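Side-chain contact in sensor protein kinase HptS (Staphylococcus aureus, PDB 6LKI), which is a sensor histidine kinase that phosphorylates itself on histidine and probably takes part in hexose phosphate sensing, signalling to a partner response regulator: residues B[108-113]-B[119-124]. Numbering follows the deposited sequence.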
ATOM      1  N   PRO B 108     -17.678 -23.881  -7.511  1.00 49.91           N
ATOM      2  CA  PRO B 108     -18.118 -24.985  -8.381  1.00 53.53           C
ATOM      3  C   PRO B 108     -19.548 -24.835  -8.859  1.00 53.87           C
ATOM      4  O   PRO B 108     -19.878 -25.301  -9.956  1.00 59.35           O
ATOM      5  CB  PRO B 108     -17.947 -26.223  -7.489  1.00 55.09           C
ATOM      6  CG  PRO B 108     -16.929 -25.824  -6.477  1.00 52.97           C
ATOM      7  CD  PRO B 108     -17.158 -24.366  -6.222  1.00 49.57           C
ATOM      8  N   ARG B 109     -20.409 -24.192  -8.069  1.00 53.13           N
ATOM      9  CA  ARG B 109     -21.787 -23.980  -8.499  1.00 56.35           C
ATOM     10  C   ARG B 109     -21.869 -22.925  -9.594  1.00 56.27           C
ATOM     11  O   ARG B 109     -22.468 -23.159 -10.651  1.00 60.52           O
ATOM     12  CB  ARG B 109     -22.652 -23.581  -7.304  1.00 56.89           C
ATOM     13  CG  ARG B 109     -23.992 -24.292  -7.248  1.00 68.92           C
ATOM     14  CD  ARG B 109     -24.821 -23.782  -6.085  1.00 69.23           C
ATOM     15  NE  ARG B 109     -24.257 -24.187  -4.803  1.00 65.70           N
ATOM     16  CZ  ARG B 109     -24.578 -25.311  -4.173  1.00 69.21           C
ATOM     17  NH1 ARG B 109     -25.464 -26.140  -4.708  1.00 69.49           N
ATOM     18  NH2 ARG B 109     -24.018 -25.607  -3.009  1.00 71.28           N
ATOM     19  N   LEU B 110     -21.274 -21.752  -9.358  1.00 54.60           N
ATOM     20  CA  LEU B 110     -21.371 -20.662 -10.325  1.00 55.92           C
ATOM     21  C   LEU B 110     -20.695 -21.022 -11.642  1.00 58.24           C
ATOM     22  O   LEU B 110     -21.156 -20.619 -12.716  1.00 58.08           O
ATOM     23  CB  LEU B 110     -20.760 -19.388  -9.744  1.00 53.10           C
ATOM     24  CG  LEU B 110     -21.474 -18.780  -8.536  1.00 52.43           C
ATOM     25  CD1 LEU B 110     -20.753 -17.528  -8.068  1.00 49.48           C
ATOM     26  CD2 LEU B 110     -22.930 -18.484  -8.854  1.00 55.27           C
ATOM     27  N   SER B 111     -19.592 -21.772 -11.579  1.00 54.41           N
ATOM     28  CA  SER B 111     -18.920 -22.189 -12.804  1.00 58.65           C
ATOM     29  C   SER B 111     -19.733 -23.231 -13.561  1.00 62.11           C
ATOM     30  O   SER B 111     -19.667 -23.291 -14.794  1.00 65.34           O
ATOM     31  CB  SER B 111     -17.527 -22.732 -12.483  1.00 57.39           C
ATOM     32  OG  SER B 111     -17.534 -24.148 -12.417  1.00 62.78           O
ATOM     33  N   GLU B 112     -20.505 -24.052 -12.848  1.00 62.52           N
ATOM     34  CA  GLU B 112     -21.316 -25.075 -13.499  1.00 67.16           C
ATOM     35  C   GLU B 112     -22.543 -24.466 -14.169  1.00 68.16           C
ATOM     36  O   GLU B 112     -22.833 -24.764 -15.333  1.00 69.30           O
ATOM     37  CB  GLU B 112     -21.734 -26.140 -12.482  1.00 66.84           C
ATOM     38  CG  GLU B 112     -23.004 -26.889 -12.851  1.00 70.55           C
ATOM     39  CD  GLU B 112     -23.579 -27.676 -11.690  1.00 75.83           C
ATOM     40  OE1 GLU B 112     -23.246 -28.872 -11.558  1.00 77.77           O
ATOM     41  OE2 GLU B 112     -24.364 -27.098 -10.909  1.00 78.94           O
ATOM     42  N   ILE B 113     -23.275 -23.612 -13.449  1.00 66.60           N
ATOM     43  CA  ILE B 113     -24.468 -22.999 -14.025  1.00 67.53           C
ATOM     44  C   ILE B 113     -24.098 -22.071 -15.175  1.00 68.03           C
ATOM     45  O   ILE B 113     -24.912 -21.832 -16.075  1.00 69.52           O
ATOM     46  CB  ILE B 113     -25.275 -22.262 -12.938  1.00 65.53           C
ATOM     47  CG1 ILE B 113     -24.477 -21.085 -12.375  1.00 63.47           C
ATOM     48  CG2 ILE B 113     -25.669 -23.223 -11.827  1.00 67.18           C
ATOM     49  CD1 ILE B 113     -25.268 -20.210 -11.426  1.00 64.45           C
ATOM     50  N   GLN B 119     -26.095 -19.395 -17.099  1.00 69.58           N
ATOM     51  CA  GLN B 119     -26.485 -18.454 -16.057  1.00 68.66           C
ATOM     52  C   GLN B 119     -25.225 -17.851 -15.448  1.00 64.30           C
ATOM     53  O   GLN B 119     -24.356 -18.580 -14.960  1.00 64.99           O
ATOM     54  CB  GLN B 119     -27.325 -19.144 -14.982  1.00 69.09           C
ATOM     55  CG  GLN B 119     -28.610 -19.781 -15.488  1.00 70.90           C
ATOM     56  CD  GLN B 119     -29.433 -20.386 -14.366  1.00 74.09           C
ATOM     57  OE1 GLN B 119     -29.303 -19.992 -13.207  1.00 74.23           O
ATOM     58  NE2 GLN B 119     -30.281 -21.351 -14.705  1.00 73.35           N
ATOM     59  N   PHE B 120     -25.128 -16.527 -15.476  1.00 60.67           N
ATOM     60  CA  PHE B 120     -23.949 -15.819 -15.001  1.00 63.17           C
ATOM     61  C   PHE B 120     -24.227 -15.187 -13.644  1.00 61.84           C
ATOM     62  O   PHE B 120     -25.374 -15.063 -13.211  1.00 59.86           O
ATOM     63  CB  PHE B 120     -23.512 -14.762 -16.020  1.00 61.95           C
ATOM     64  CG  PHE B 120     -23.140 -15.336 -17.357  1.00 67.37           C
ATOM     65  CD1 PHE B 120     -24.111 -15.601 -18.309  1.00 69.75           C
ATOM     66  CD2 PHE B 120     -21.819 -15.620 -17.658  1.00 66.29           C
ATOM     67  CE1 PHE B 120     -23.771 -16.134 -19.537  1.00 69.19           C
ATOM     68  CE2 PHE B 120     -21.472 -16.152 -18.885  1.00 67.03           C
ATOM     69  CZ  PHE B 120     -22.450 -16.409 -19.826  1.00 69.63           C
ATOM     70  N   ALA B 121     -23.151 -14.789 -12.968  1.00 59.25           N
ATOM     71  CA  ALA B 121     -23.231 -14.294 -11.602  1.00 57.32           C
ATOM     72  C   ALA B 121     -22.584 -12.921 -11.490  1.00 57.10           C
ATOM     73  O   ALA B 121     -21.576 -12.641 -12.146  1.00 54.16           O
ATOM     74  CB  ALA B 121     -22.560 -15.263 -10.621  1.00 55.49           C
ATOM     75  N   LEU B 122     -23.178 -12.076 -10.650  1.00 56.27           N
ATOM     76  CA  LEU B 122     -22.643 -10.766 -10.312  1.00 55.21           C
ATOM     77  C   LEU B 122     -22.771 -10.562  -8.810  1.00 56.68           C
ATOM     78  O   LEU B 122     -23.689 -11.087  -8.177  1.00 56.67           O
ATOM     79  CB  LEU B 122     -23.384  -9.635 -11.048  1.00 59.05           C
ATOM     80  CG  LEU B 122     -22.902  -9.187 -12.430  1.00 63.67           C
ATOM     81  CD1 LEU B 122     -23.989  -8.385 -13.126  1.00 68.80           C
ATOM     82  CD2 LEU B 122     -21.633  -8.365 -12.313  1.00 60.86           C
ATOM     83  N   ILE B 123     -21.844  -9.795  -8.243  1.00 54.73           N
ATOM     84  CA  ILE B 123     -21.906  -9.397  -6.841  1.00 55.07           C
ATOM     85  C   ILE B 123     -21.720  -7.889  -6.778  1.00 56.56           C
ATOM     86  O   ILE B 123     -20.690  -7.370  -7.224  1.00 56.39           O
ATOM     87  CB  ILE B 123     -20.851 -10.109  -5.978  1.00 50.43           C
ATOM     88  CG1 ILE B 123     -21.159 -11.604  -5.884  1.00 50.28           C
ATOM     89  CG2 ILE B 123     -20.797  -9.487  -4.588  1.00 53.64           C
ATOM     90  CD1 ILE B 123     -20.278 -12.350  -4.905  1.00 45.75           C
ATOM     91  N   VAL B 124     -22.714  -7.188  -6.235  1.00 56.54           N
ATOM     92  CA  VAL B 124     -22.685  -5.735  -6.157  1.00 60.18           C
ATOM     93  C   VAL B 124     -22.944  -5.301  -4.721  1.00 61.42           C
ATOM     94  O   VAL B 124     -23.633  -5.984  -3.958  1.00 61.19           O
ATOM     95  CB  VAL B 124     -23.713  -5.077  -7.106  1.00 64.16           C
ATOM     96  CG1 VAL B 124     -23.394  -5.416  -8.555  1.00 65.31           C
ATOM     97  CG2 VAL B 124     -25.124  -5.503  -6.742  1.00 64.91           C
TER
HETATM   98  O   HOH W   1     -22.508 -18.378 -12.858  1.00 55.93           O
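I113 carries the helical side of this contact with Q119. Its CB points toward 119-124; CG1 sits between the backbone N and the carbonyl carbon (chi1 65°), which swings it against Q119 O at 3.6 Å. The chain then runs on extended, so that CD1 lies 4.0 Å from Q119 O and 4.2 Å from Q119 CB. Meanwhile I113 O accepts from Q119 N at 2.9 Å, the donor standing 38° above the carbonyl plane. Helix 108-116 bridges two four-stranded antiparallel sheets, both of strand order 2-1-4-3, and a short turn leads from it to strand 120-125, the first strand of the second sheet in chain order; together with the long helix 2-31 this is consistent with a tandem PAS-like (double Cache) sensor region. One helical turn before I113, both methyls of the L110 fork rest on A121 CB, CD2 at 3.7 Å and CD1 at 3.9 Å. Beside these contacts a water donates to L110 O at 2.6 Å and to Q119 O at 2.8 Å, linking the two carbonyl oxygens alongside the direct Q119 N to I113 O bond. The Q119 side chain extends beyond CG to helix 2-31, where OE1 is hydrogen-bonded to H5 ND1; I113 also touches H5.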